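L-threonine-O-3-phosphate decarboxylase (Porphyromonas gingivalis, PDB 3FKD) probably binds pyridoxal 5'-phosphate and is thought to decarboxylate L-threonine O-3-phosphate. Local coordinates at residues A[80-88]-A[215-223]; A[62-70]-A[178-186]. All blocks are in the same frame, centred on the assembly; numbering follows the deposited sequence.

Contact 1 (A[80-88]-A[215-223]); sequences FYQIAQAFR and FMKRVAAFS
Ala86 and Val219 mark the crossing of two helices that run nearly at right angles. The axes of helix 80-86 and helix 215-220 come within 8.7 Å at an angle of 97°. The closest CA atoms are those of Ala86 and Val219, 5.0 Å apart. The small Ala86 permits this approach: its CB lies 3.7 Å from Val219 CA and also meets Arg218 O.

Next to Ala86, Phe87 touches both Phe215 and Arg218. The Phe87 and Phe215 rings are almost parallel, with planes 7° apart, but they are slid so far that they barely overlap. Phe215 has CG anti to its backbone N (chi1 172°), which carries its ring toward the other helix. Ile83 CG2 meets the edge of the Phe215 ring, 4.0 Å from Phe215 CZ. Arg218 is bent at chi2 and chi3. Its CB packs on Phe87 CZ, and one face of its guanidinium takes Phe87 CE2.

Later in 215-223, Phe222 lies against Gln85 and Ala86. Gln85 CG sits over one face of the Phe222 ring, 4.2 Å from the centroid, in a CH-pi contact. The extended Gln85 chain carries its NE2 on to a hydrogen bond with Tyr109 OH of the second subunit. Gln82 NE2 reaches across to two acceptors. The weak bond from Gln82 NE2 to Val219 O is short (2.6 Å) but bent. That from Gln82 NE2 to Ser223 OG is also weak, and long at 3.4 Å.

Strand 189-194 lies beneath the crossing, touched by both Ile83 and Phe215. Phe222 packs on Met108 of the second subunit. The arrangement is two helices packed crosswise on the mixed seven-stranded sheet of the aminotransferase-like fold, at the dimer interface.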
ATOM      1  N   PHE A  80       0.073   8.720   7.307  1.00 18.14           N
ATOM      2  CA  PHE A  80       0.889   9.399   8.323  1.00 18.95           C
ATOM      3  C   PHE A  80       2.272   9.684   7.760  1.00 20.65           C
ATOM      4  O   PHE A  80       2.836  10.752   7.960  1.00 20.66           O
ATOM      5  CB  PHE A  80       1.016   8.563   9.604  1.00 18.07           C
ATOM      6  CG  PHE A  80      -0.271   8.350  10.295  1.00 17.31           C
ATOM      7  CD1 PHE A  80      -1.121   9.420  10.537  1.00 17.64           C
ATOM      8  CD2 PHE A  80      -0.649   7.091  10.698  1.00 17.28           C
ATOM      9  CE1 PHE A  80      -2.306   9.228  11.150  1.00 17.72           C
ATOM     10  CE2 PHE A  80      -1.836   6.892  11.333  1.00 15.92           C
ATOM     11  CZ  PHE A  80      -2.664   7.955  11.559  1.00 18.03           C
ATOM     12  N   TYR A  81       2.786   8.682   7.061  1.00 20.01           N
ATOM     13  CA  TYR A  81       4.018   8.735   6.323  1.00 20.23           C
ATOM     14  C   TYR A  81       3.965   9.712   5.128  1.00 24.50           C
ATOM     15  O   TYR A  81       4.916  10.466   4.882  1.00 24.67           O
ATOM     16  CB  TYR A  81       4.293   7.325   5.847  1.00 19.30           C
ATOM     17  CG  TYR A  81       4.892   6.455   6.913  1.00 21.96           C
ATOM     18  CD1 TYR A  81       6.278   6.425   7.125  1.00 23.16           C
ATOM     19  CD2 TYR A  81       4.094   5.689   7.738  1.00 20.77           C
ATOM     20  CE1 TYR A  81       6.838   5.638   8.110  1.00 20.44           C
ATOM     21  CE2 TYR A  81       4.650   4.879   8.704  1.00 21.20           C
ATOM     22  CZ  TYR A  81       6.025   4.866   8.880  1.00 22.40           C
ATOM     23  OH  TYR A  81       6.565   4.071   9.854  1.00 25.38           O
ATOM     24  N   GLN A  82       2.877   9.690   4.358  1.00 21.85           N
ATOM     25  CA  GLN A  82       2.819  10.627   3.263  1.00 23.32           C
ATOM     26  C   GLN A  82       2.795  12.082   3.749  1.00 24.17           C
ATOM     27  O   GLN A  82       3.269  12.981   3.046  1.00 25.00           O
ATOM     28  CB  GLN A  82       1.642  10.345   2.330  1.00 24.04           C
ATOM     29  CG  GLN A  82       2.012  10.529   0.847  1.00 23.61           C
ATOM     30  CD  GLN A  82       0.806  10.701  -0.057  1.00 26.00           C
ATOM     31  OE1 GLN A  82      -0.080   9.846  -0.117  1.00 26.71           O
ATOM     32  NE2 GLN A  82       0.767  11.811  -0.770  1.00 27.84           N
ATOM     33  N   ILE A  83       2.213  12.310   4.928  1.00 23.32           N
ATOM     34  CA  ILE A  83       2.123  13.653   5.523  1.00 23.02           C
ATOM     35  C   ILE A  83       3.499  14.107   6.048  1.00 22.78           C
ATOM     36  O   ILE A  83       3.954  15.209   5.750  1.00 23.98           O
ATOM     37  CB  ILE A  83       1.090  13.681   6.687  1.00 22.97           C
ATOM     38  CG1 ILE A  83      -0.357  13.523   6.175  1.00 21.85           C
ATOM     39  CG2 ILE A  83       1.234  14.945   7.529  1.00 23.04           C
ATOM     40  CD1 ILE A  83      -1.385  13.573   7.312  1.00 19.31           C
ATOM     41  N   ALA A  84       4.134  13.245   6.836  1.00 22.22           N
ATOM     42  CA  ALA A  84       5.521  13.391   7.267  1.00 23.25           C
ATOM     43  C   ALA A  84       6.420  13.724   6.097  1.00 25.38           C
ATOM     44  O   ALA A  84       7.166  14.694   6.173  1.00 25.50           O
ATOM     45  CB  ALA A  84       6.008  12.133   7.926  1.00 23.57           C
ATOM     46  N   GLN A  85       6.323  12.931   5.021  1.00 24.33           N
ATOM     47  CA  GLN A  85       7.093  13.145   3.789  1.00 24.22           C
ATOM     48  C   GLN A  85       6.945  14.549   3.213  1.00 25.55           C
ATOM     49  O   GLN A  85       7.967  15.271   2.997  1.00 25.55           O
ATOM     50  CB  GLN A  85       6.782  12.087   2.721  1.00 23.68           C
ATOM     51  CG  GLN A  85       7.857  11.955   1.654  1.00 25.93           C
ATOM     52  CD  GLN A  85       7.495  10.988   0.517  1.00 28.09           C
ATOM     53  OE1 GLN A  85       6.409  10.408   0.494  1.00 30.06           O
ATOM     54  NE2 GLN A  85       8.402  10.833  -0.437  1.00 26.14           N
ATOM     55  N   ALA A  86       5.696  14.942   2.969  1.00 23.40           N
ATOM     56  CA  ALA A  86       5.407  16.251   2.387  1.00 25.05           C
ATOM     57  C   ALA A  86       6.024  17.418   3.202  1.00 29.17           C
ATOM     58  O   ALA A  86       6.141  18.532   2.693  1.00 28.85           O
ATOM     59  CB  ALA A  86       3.910  16.447   2.222  1.00 25.52           C
ATOM     60  N   PHE A  87       6.388  17.165   4.467  1.00 28.52           N
ATOM     61  CA  PHE A  87       6.877  18.221   5.349  1.00 28.13           C
ATOM     62  C   PHE A  87       8.179  17.857   6.082  1.00 29.58           C
ATOM     63  O   PHE A  87       8.350  18.193   7.268  1.00 30.47           O
ATOM     64  CB  PHE A  87       5.758  18.670   6.311  1.00 28.50           C
ATOM     65  CG  PHE A  87       4.586  19.284   5.598  1.00 28.23           C
ATOM     66  CD1 PHE A  87       3.602  18.492   5.058  1.00 25.14           C
ATOM     67  CD2 PHE A  87       4.517  20.653   5.401  1.00 29.57           C
ATOM     68  CE1 PHE A  87       2.563  19.050   4.365  1.00 26.90           C
ATOM     69  CE2 PHE A  87       3.473  21.213   4.695  1.00 29.05           C
ATOM     70  CZ  PHE A  87       2.491  20.411   4.188  1.00 27.98           C
ATOM     71  N   ARG A  88       9.081  17.190   5.349  1.00 27.65           N
ATOM     72  CA  ARG A  88      10.395  16.741   5.826  1.00 30.54           C
ATOM     73  C   ARG A  88      11.147  17.722   6.724  1.00 31.90           C
ATOM     74  O   ARG A  88      11.823  17.326   7.677  1.00 34.08           O
ATOM     75  CB  ARG A  88      11.312  16.385   4.654  1.00 30.85           C
ATOM     76  CG  ARG A  88      12.784  16.330   5.022  1.00 33.00           C
ATOM     77  CD  ARG A  88      13.503  15.416   4.061  1.00 40.68           C
ATOM     78  NE  ARG A  88      14.863  15.035   4.461  1.00 45.03           N
ATOM     79  CZ  ARG A  88      15.799  14.619   3.593  1.00 50.73           C
ATOM     80  NH1 ARG A  88      15.519  14.554   2.294  1.00 44.81           N
ATOM     81  NH2 ARG A  88      17.023  14.279   3.999  1.00 46.11           N
ATOM     82  N   PHE A 215      -2.961  22.632   1.918  1.00 33.17           N
ATOM     83  CA  PHE A 215      -2.191  21.579   2.532  1.00 31.16           C
ATOM     84  C   PHE A 215      -2.214  20.363   1.620  1.00 31.96           C
ATOM     85  O   PHE A 215      -1.173  19.833   1.217  1.00 31.01           O
ATOM     86  CB  PHE A 215      -2.739  21.242   3.925  1.00 32.20           C
ATOM     87  CG  PHE A 215      -2.110  20.020   4.555  1.00 28.59           C
ATOM     88  CD1 PHE A 215      -1.037  20.143   5.394  1.00 28.06           C
ATOM     89  CD2 PHE A 215      -2.603  18.760   4.291  1.00 27.76           C
ATOM     90  CE1 PHE A 215      -0.474  19.048   5.967  1.00 28.40           C
ATOM     91  CE2 PHE A 215      -2.033  17.658   4.847  1.00 27.46           C
ATOM     92  CZ  PHE A 215      -0.968  17.804   5.701  1.00 28.75           C
HETATM   93  N   MSE A 216      -3.419  19.929   1.285  1.00 33.07           N
HETATM   94  CA  MSE A 216      -3.597  18.754   0.450  1.00 33.33           C
HETATM   95  C   MSE A 216      -2.662  18.637  -0.766  1.00 34.86           C
HETATM   96  O   MSE A 216      -2.317  17.526  -1.166  1.00 33.76           O
HETATM   97  CB  MSE A 216      -5.041  18.637  -0.019  1.00 34.69           C
HETATM   98  CG  MSE A 216      -5.291  17.265  -0.577  1.00 39.55           C
HETATM   99 SE   MSE A 216      -5.023  15.925   0.831  1.00 58.45          SE
HETATM  100  CE  MSE A 216      -6.829  15.869   1.441  1.00 32.20           C
ATOM    101  N   LYS A 217      -2.280  19.764  -1.367  1.00 35.17           N
ATOM    102  CA  LYS A 217      -1.426  19.726  -2.554  1.00 36.11           C
ATOM    103  C   LYS A 217       0.067  19.588  -2.206  1.00 33.90           C
ATOM    104  O   LYS A 217       0.836  19.084  -3.022  1.00 36.61           O
ATOM    105  CB  LYS A 217      -1.686  20.907  -3.517  1.00 38.15           C
ATOM    106  CG  LYS A 217      -2.878  20.694  -4.494  1.00 42.02           C
ATOM    107  CD  LYS A 217      -2.500  21.095  -5.949  1.00 46.18           C
ATOM    108  CE  LYS A 217      -3.657  21.742  -6.753  1.00 50.07           C
ATOM    109  NZ  LYS A 217      -3.154  22.917  -7.609  1.00 47.10           N
ATOM    110  N   ARG A 218       0.486  20.007  -1.014  1.00 31.65           N
ATOM    111  CA  ARG A 218       1.809  19.614  -0.583  1.00 29.60           C
ATOM    112  C   ARG A 218       1.850  18.099  -0.439  1.00 29.49           C
ATOM    113  O   ARG A 218       2.853  17.473  -0.760  1.00 28.81           O
ATOM    114  CB  ARG A 218       2.238  20.283   0.709  1.00 27.96           C
ATOM    115  CG  ARG A 218       2.576  21.737   0.560  1.00 30.66           C
ATOM    116  CD  ARG A 218       3.941  21.993  -0.109  1.00 32.12           C
ATOM    117  NE  ARG A 218       5.111  21.517   0.639  1.00 30.55           N
ATOM    118  CZ  ARG A 218       5.612  22.085   1.739  1.00 32.93           C
ATOM    119  NH1 ARG A 218       5.057  23.169   2.262  1.00 34.51           N
ATOM    120  NH2 ARG A 218       6.685  21.569   2.320  1.00 31.36           N
ATOM    121  N   VAL A 219       0.776  17.478   0.028  1.00 29.73           N
ATOM    122  CA  VAL A 219       0.877  16.027   0.176  1.00 29.21           C
ATOM    123  C   VAL A 219       0.677  15.266  -1.123  1.00 27.64           C
ATOM    124  O   VAL A 219       1.308  14.241  -1.330  1.00 26.68           O
ATOM    125  CB  VAL A 219       0.139  15.436   1.447  1.00 29.03           C
ATOM    126  CG1 VAL A 219      -0.858  16.402   2.004  1.00 29.48           C
ATOM    127  CG2 VAL A 219      -0.468  14.060   1.175  1.00 27.40           C
ATOM    128  N   ALA A 220      -0.109  15.833  -2.035  1.00 30.41           N
ATOM    129  CA  ALA A 220      -0.432  15.178  -3.312  1.00 30.15           C
ATOM    130  C   ALA A 220       0.826  15.045  -4.168  1.00 29.09           C
ATOM    131  O   ALA A 220       0.949  14.155  -5.020  1.00 26.18           O
ATOM    132  CB  ALA A 220      -1.496  15.932  -4.044  1.00 27.79           C
ATOM    133  N   ALA A 221       1.795  15.899  -3.885  1.00 29.93           N
ATOM    134  CA  ALA A 221       3.003  15.934  -4.681  1.00 27.92           C
ATOM    135  C   ALA A 221       3.823  14.641  -4.545  1.00 26.44           C
ATOM    136  O   ALA A 221       4.705  14.353  -5.361  1.00 28.41           O
ATOM    137  CB  ALA A 221       3.809  17.157  -4.331  1.00 26.34           C
ATOM    138  N   PHE A 222       3.499  13.846  -3.544  1.00 25.77           N
ATOM    139  CA  PHE A 222       4.129  12.533  -3.377  1.00 26.09           C
ATOM    140  C   PHE A 222       3.188  11.330  -3.524  1.00 26.91           C
ATOM    141  O   PHE A 222       3.527  10.250  -3.033  1.00 25.94           O
ATOM    142  CB  PHE A 222       4.808  12.450  -2.012  1.00 26.77           C
ATOM    143  CG  PHE A 222       5.872  13.474  -1.816  1.00 26.21           C
ATOM    144  CD1 PHE A 222       7.194  13.186  -2.140  1.00 26.10           C
ATOM    145  CD2 PHE A 222       5.554  14.742  -1.324  1.00 26.52           C
ATOM    146  CE1 PHE A 222       8.194  14.131  -1.956  1.00 24.10           C
ATOM    147  CE2 PHE A 222       6.553  15.711  -1.147  1.00 27.40           C
ATOM    148  CZ  PHE A 222       7.876  15.398  -1.464  1.00 24.66           C
ATOM    149  N   SER A 223       2.028  11.516  -4.182  1.00 25.60           N
ATOM    150  CA  SER A 223       1.089  10.422  -4.429  1.00 24.33           C
ATOM    151  C   SER A 223       1.594   9.559  -5.564  1.00 22.02           C
ATOM    152  O   SER A 223       2.095  10.068  -6.567  1.00 21.13           O
ATOM    153  CB  SER A 223      -0.341  10.920  -4.766  1.00 24.50           C
ATOM    154  OG  SER A 223      -0.935  11.683  -3.716  1.00 26.11           O
TER

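Contact 2 (A[62-70]-A[178-186]); sequences RNSVDNNAI and IRPADIKGR
Val65 and Ala69 meet Ile183 in the apolar part of this contact between two loops. Ile183 CD1 touches Val65 CG1 and Ala69 CB, each at 3.8 Å. Val65 and Ile183 reach toward each other tip to tip. The chi1 of Ile183 is 60°, which places CG1 between its backbone N and carbonyl carbon; the rest of the chain then extends toward the other loop. The other branch of Val65, CG2, packs on Pro180 CB at 4.0 Å and also meets Pro180 O.

Pro180 also packs against Asn63. Pro180 CG is 3.6 Å from Asn63 CG, and Pro180 CB lies close to Asn63 CB. The amide carbon thus rests against the proline ring without a polar bond between them.

One hydrogen bond crosses the contact. Lys184 NZ donates to Ser64 O at 2.6 Å, and the C=O...N angle of 167° places the amine nearly in line with the carbonyl. The lysine is extended as far as CE, then bends at chi4. Asp66 OD1 is 6.2 Å from Lys184 NZ, so its opposite charge may add a weak attraction.

Polar bonds within 178-186 shape the second loop. Asp182 OD2 accepts the Arg179 N-H at 2.8 Å in a nearly straight bond, and also pairs with Arg148. Arg186 NE bonds to Asp182 O, which lies close to the guanidinium plane.

Asn63 and Ile183 also touch strand 207-210, while Pro180 packs on strand 189-194. Ser64, with positive phi, is the C-prime residue of a Schellman motif that ends helix 53-62. The contact joins this helix-ending turn to the loop before strand 189-194, alongside the mixed seven-stranded sheet of the aminotransferase-like fold.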
ATOM      1  N   ARG A  62     -20.280  12.545   1.099  1.00 30.05           N
ATOM      2  CA  ARG A  62     -20.765  12.005   2.348  1.00 29.94           C
ATOM      3  C   ARG A  62     -20.291  12.876   3.521  1.00 30.73           C
ATOM      4  O   ARG A  62     -21.002  13.063   4.494  1.00 31.33           O
ATOM      5  CB  ARG A  62     -20.260  10.569   2.504  1.00 30.36           C
ATOM      6  CG  ARG A  62     -20.645   9.909   3.824  1.00 34.11           C
ATOM      7  CD  ARG A  62     -22.048   9.280   3.715  1.00 40.86           C
ATOM      8  NE  ARG A  62     -22.515   8.791   5.010  1.00 43.18           N
ATOM      9  CZ  ARG A  62     -23.622   9.213   5.624  1.00 45.56           C
ATOM     10  NH1 ARG A  62     -24.400  10.130   5.053  1.00 46.09           N
ATOM     11  NH2 ARG A  62     -23.955   8.706   6.810  1.00 45.91           N
ATOM     12  N   ASN A  63     -19.070  13.397   3.414  1.00 30.25           N
ATOM     13  CA  ASN A  63     -18.450  14.166   4.473  1.00 29.00           C
ATOM     14  C   ASN A  63     -18.637  15.677   4.350  1.00 30.07           C
ATOM     15  O   ASN A  63     -17.999  16.439   5.083  1.00 28.90           O
ATOM     16  CB  ASN A  63     -16.965  13.800   4.566  1.00 29.48           C
ATOM     17  CG  ASN A  63     -16.747  12.364   5.052  1.00 29.08           C
ATOM     18  OD1 ASN A  63     -15.848  11.659   4.579  1.00 27.65           O
ATOM     19  ND2 ASN A  63     -17.571  11.930   6.001  1.00 27.99           N
ATOM     20  N   SER A  64     -19.511  16.099   3.427  1.00 30.24           N
ATOM     21  CA  SER A  64     -19.763  17.514   3.170  1.00 30.04           C
ATOM     22  C   SER A  64     -18.510  18.310   2.809  1.00 31.86           C
ATOM     23  O   SER A  64     -18.406  19.476   3.175  1.00 31.94           O
ATOM     24  CB  SER A  64     -20.390  18.180   4.392  1.00 33.35           C
ATOM     25  OG  SER A  64     -21.793  18.060   4.403  1.00 34.98           O
ATOM     26  N   VAL A  65     -17.582  17.698   2.078  1.00 30.15           N
ATOM     27  CA  VAL A  65     -16.302  18.325   1.810  1.00 31.73           C
ATOM     28  C   VAL A  65     -16.084  18.329   0.317  1.00 33.99           C
ATOM     29  O   VAL A  65     -16.765  17.614  -0.406  1.00 35.70           O
ATOM     30  CB  VAL A  65     -15.150  17.584   2.537  1.00 30.92           C
ATOM     31  CG1 VAL A  65     -13.818  18.037   2.017  1.00 31.91           C
ATOM     32  CG2 VAL A  65     -15.216  17.863   4.020  1.00 29.47           C
ATOM     33  N   ASP A  66     -15.163  19.150  -0.162  1.00 33.42           N
ATOM     34  CA  ASP A  66     -14.872  19.166  -1.588  1.00 35.99           C
ATOM     35  C   ASP A  66     -14.090  17.943  -2.043  1.00 34.96           C
ATOM     36  O   ASP A  66     -13.351  17.325  -1.278  1.00 32.44           O
ATOM     37  CB  ASP A  66     -14.126  20.445  -1.976  1.00 40.80           C
ATOM     38  CG  ASP A  66     -14.926  21.713  -1.638  1.00 48.84           C
ATOM     39  OD1 ASP A  66     -16.131  21.598  -1.307  1.00 47.09           O
ATOM     40  OD2 ASP A  66     -14.353  22.824  -1.712  1.00 52.99           O
ATOM     41  N   ASN A  67     -14.276  17.597  -3.310  1.00 36.68           N
ATOM     42  CA  ASN A  67     -13.514  16.543  -3.949  1.00 34.77           C
ATOM     43  C   ASN A  67     -12.015  16.772  -3.727  1.00 35.92           C
ATOM     44  O   ASN A  67     -11.255  15.822  -3.535  1.00 34.44           O
ATOM     45  CB  ASN A  67     -13.822  16.563  -5.436  1.00 33.82           C
ATOM     46  CG  ASN A  67     -13.819  15.187  -6.054  1.00 38.65           C
ATOM     47  OD1 ASN A  67     -12.767  14.617  -6.363  1.00 37.35           O
ATOM     48  ND2 ASN A  67     -15.020  14.639  -6.251  1.00 40.93           N
ATOM     49  N   ASN A  68     -11.622  18.048  -3.776  1.00 34.44           N
ATOM     50  CA  ASN A  68     -10.271  18.516  -3.539  1.00 37.21           C
ATOM     51  C   ASN A  68      -9.695  18.196  -2.152  1.00 36.87           C
ATOM     52  O   ASN A  68      -8.487  18.316  -1.916  1.00 35.90           O
ATOM     53  CB  ASN A  68     -10.274  20.036  -3.632  1.00 41.13           C
ATOM     54  CG  ASN A  68     -10.211  20.529  -5.032  1.00 50.26           C
ATOM     55  OD1 ASN A  68      -9.647  19.865  -5.921  1.00 54.04           O
ATOM     56  ND2 ASN A  68     -10.781  21.717  -5.262  1.00 52.85           N
ATOM     57  N   ALA A  69     -10.563  17.869  -1.209  1.00 33.69           N
ATOM     58  CA  ALA A  69     -10.106  17.796   0.165  1.00 33.25           C
ATOM     59  C   ALA A  69      -9.960  16.369   0.676  1.00 30.14           C
ATOM     60  O   ALA A  69      -9.618  16.185   1.842  1.00 30.17           O
ATOM     61  CB  ALA A  69     -11.006  18.632   1.092  1.00 29.05           C
ATOM     62  N   ILE A  70     -10.250  15.372  -0.166  1.00 26.51           N
ATOM     63  CA  ILE A  70     -10.023  13.982   0.229  1.00 26.02           C
ATOM     64  C   ILE A  70      -8.884  13.349  -0.558  1.00 25.52           C
ATOM     65  O   ILE A  70      -8.609  13.686  -1.699  1.00 27.22           O
ATOM     66  CB  ILE A  70     -11.307  13.069   0.189  1.00 25.33           C
ATOM     67  CG1 ILE A  70     -12.140  13.219   1.463  1.00 27.65           C
ATOM     68  CG2 ILE A  70     -10.939  11.598   0.110  1.00 21.56           C
ATOM     69  CD1 ILE A  70     -13.065  14.416   1.515  1.00 30.97           C
ATOM     70  N   ILE A 178     -14.906  16.125  16.528  1.00 32.64           N
ATOM     71  CA  ILE A 178     -14.504  16.878  15.369  1.00 33.32           C
ATOM     72  C   ILE A 178     -14.860  16.019  14.143  1.00 32.50           C
ATOM     73  O   ILE A 178     -14.769  14.792  14.183  1.00 31.56           O
ATOM     74  CB  ILE A 178     -12.979  17.173  15.415  1.00 33.51           C
ATOM     75  CG1 ILE A 178     -12.669  18.259  16.438  1.00 34.01           C
ATOM     76  CG2 ILE A 178     -12.458  17.573  14.037  1.00 31.57           C
ATOM     77  CD1 ILE A 178     -12.888  19.683  15.919  1.00 35.11           C
ATOM     78  N   ARG A 179     -15.291  16.659  13.065  1.00 32.71           N
ATOM     79  CA  ARG A 179     -15.694  15.918  11.873  1.00 33.41           C
ATOM     80  C   ARG A 179     -15.108  16.577  10.636  1.00 32.67           C
ATOM     81  O   ARG A 179     -14.544  17.667  10.739  1.00 33.17           O
ATOM     82  CB  ARG A 179     -17.215  15.801  11.800  1.00 33.83           C
ATOM     83  CG  ARG A 179     -17.957  17.022  12.221  1.00 35.66           C
ATOM     84  CD  ARG A 179     -19.292  16.680  12.912  1.00 39.16           C
ATOM     85  NE  ARG A 179     -19.944  17.910  13.376  1.00 39.84           N
ATOM     86  CZ  ARG A 179     -20.234  18.184  14.640  1.00 40.96           C
ATOM     87  NH1 ARG A 179     -19.976  17.304  15.588  1.00 43.84           N
ATOM     88  NH2 ARG A 179     -20.806  19.333  14.951  1.00 45.42           N
ATOM     89  N   PRO A 180     -15.209  15.916   9.467  1.00 32.22           N
ATOM     90  CA  PRO A 180     -14.485  16.406   8.270  1.00 31.00           C
ATOM     91  C   PRO A 180     -14.801  17.869   7.904  1.00 31.30           C
ATOM     92  O   PRO A 180     -13.922  18.629   7.465  1.00 30.20           O
ATOM     93  CB  PRO A 180     -14.945  15.456   7.158  1.00 27.14           C
ATOM     94  CG  PRO A 180     -15.381  14.216   7.869  1.00 30.28           C
ATOM     95  CD  PRO A 180     -15.934  14.658   9.209  1.00 28.78           C
ATOM     96  N   ALA A 181     -16.051  18.262   8.119  1.00 32.46           N
ATOM     97  CA  ALA A 181     -16.500  19.609   7.749  1.00 36.32           C
ATOM     98  C   ALA A 181     -15.935  20.728   8.654  1.00 34.45           C
ATOM     99  O   ALA A 181     -16.221  21.904   8.453  1.00 33.58           O
ATOM    100  CB  ALA A 181     -18.052  19.659   7.671  1.00 32.66           C
ATOM    101  N   ASP A 182     -15.130  20.352   9.647  1.00 33.64           N
ATOM    102  CA  ASP A 182     -14.366  21.336  10.417  1.00 32.72           C
ATOM    103  C   ASP A 182     -13.171  21.981   9.694  1.00 34.98           C
ATOM    104  O   ASP A 182     -12.695  23.012  10.138  1.00 36.66           O
ATOM    105  CB  ASP A 182     -13.928  20.759  11.760  1.00 34.03           C
ATOM    106  CG  ASP A 182     -15.111  20.482  12.683  1.00 35.76           C
ATOM    107  OD1 ASP A 182     -16.028  21.334  12.724  1.00 35.61           O
ATOM    108  OD2 ASP A 182     -15.139  19.409  13.341  1.00 34.72           O
ATOM    109  N   ILE A 183     -12.703  21.404   8.581  1.00 34.93           N
ATOM    110  CA  ILE A 183     -11.575  21.986   7.852  1.00 35.86           C
ATOM    111  C   ILE A 183     -11.929  23.352   7.292  1.00 35.76           C
ATOM    112  O   ILE A 183     -11.067  24.099   6.852  1.00 34.98           O
ATOM    113  CB  ILE A 183     -11.123  21.104   6.674  1.00 35.40           C
ATOM    114  CG1 ILE A 183     -12.273  20.923   5.684  1.00 36.62           C
ATOM    115  CG2 ILE A 183     -10.633  19.752   7.159  1.00 32.98           C
ATOM    116  CD1 ILE A 183     -11.866  20.263   4.361  1.00 33.44           C
ATOM    117  N   LYS A 184     -13.219  23.665   7.319  1.00 38.27           N
ATOM    118  CA  LYS A 184     -13.749  24.832   6.619  1.00 39.84           C
ATOM    119  C   LYS A 184     -13.467  26.153   7.331  1.00 40.39           C
ATOM    120  O   LYS A 184     -13.929  26.369   8.458  1.00 39.68           O
ATOM    121  CB  LYS A 184     -15.243  24.668   6.374  1.00 37.22           C
ATOM    122  CG  LYS A 184     -15.566  23.474   5.508  1.00 36.58           C
ATOM    123  CD  LYS A 184     -17.041  23.443   5.104  1.00 33.33           C
ATOM    124  CE  LYS A 184     -17.277  22.343   4.116  1.00 32.51           C
ATOM    125  NZ  LYS A 184     -18.621  21.765   4.320  1.00 35.88           N
ATOM    126  N   GLY A 185     -12.722  27.029   6.652  1.00 36.02           N
ATOM    127  CA  GLY A 185     -12.339  28.312   7.200  1.00 37.14           C
ATOM    128  C   GLY A 185     -11.283  28.099   8.257  1.00 41.25           C
ATOM    129  O   GLY A 185     -11.177  28.844   9.226  1.00 43.36           O
ATOM    130  N   ARG A 186     -10.495  27.050   8.056  1.00 43.56           N
ATOM    131  CA  ARG A 186      -9.520  26.593   9.031  1.00 39.43           C
ATOM    132  C   ARG A 186      -8.482  25.864   8.217  1.00 40.31           C
ATOM    133  O   ARG A 186      -8.798  24.958   7.453  1.00 39.69           O
ATOM    134  CB  ARG A 186     -10.175  25.636  10.024  1.00 37.85           C
ATOM    135  CG  ARG A 186      -9.453  25.539  11.334  1.00 42.37           C
ATOM    136  CD  ARG A 186     -10.084  24.459  12.238  1.00 42.16           C
ATOM    137  NE  ARG A 186     -11.539  24.506  12.235  1.00 36.06           N
ATOM    138  CZ  ARG A 186     -12.250  25.280  13.033  1.00 36.55           C
ATOM    139  NH1 ARG A 186     -13.566  25.264  12.960  1.00 40.65           N
ATOM    140  NH2 ARG A 186     -11.640  26.075  13.891  1.00 37.73           N
TER

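The two contacts have centres 18 Å apart, and both are partly buried. Contact 1 joins two helices, whereas contact 2 joins two loops and buries about half as much surface. Contact 1 relies largely on three phenylalanines and two glutamines; contact 2 uses aliphatic side chains, a proline and a lysine bond to a backbone carbonyl. Contact 1 meets the second subunit, while no other protein chain touches the segments of contact 2. Their segments alternate along the chain and border the same seven-stranded sheet, both touching strand 189-194. They also meet directly: Met216, a selenomethionine on helix 213-220, lies against the backbone around Asn68 and Ile70.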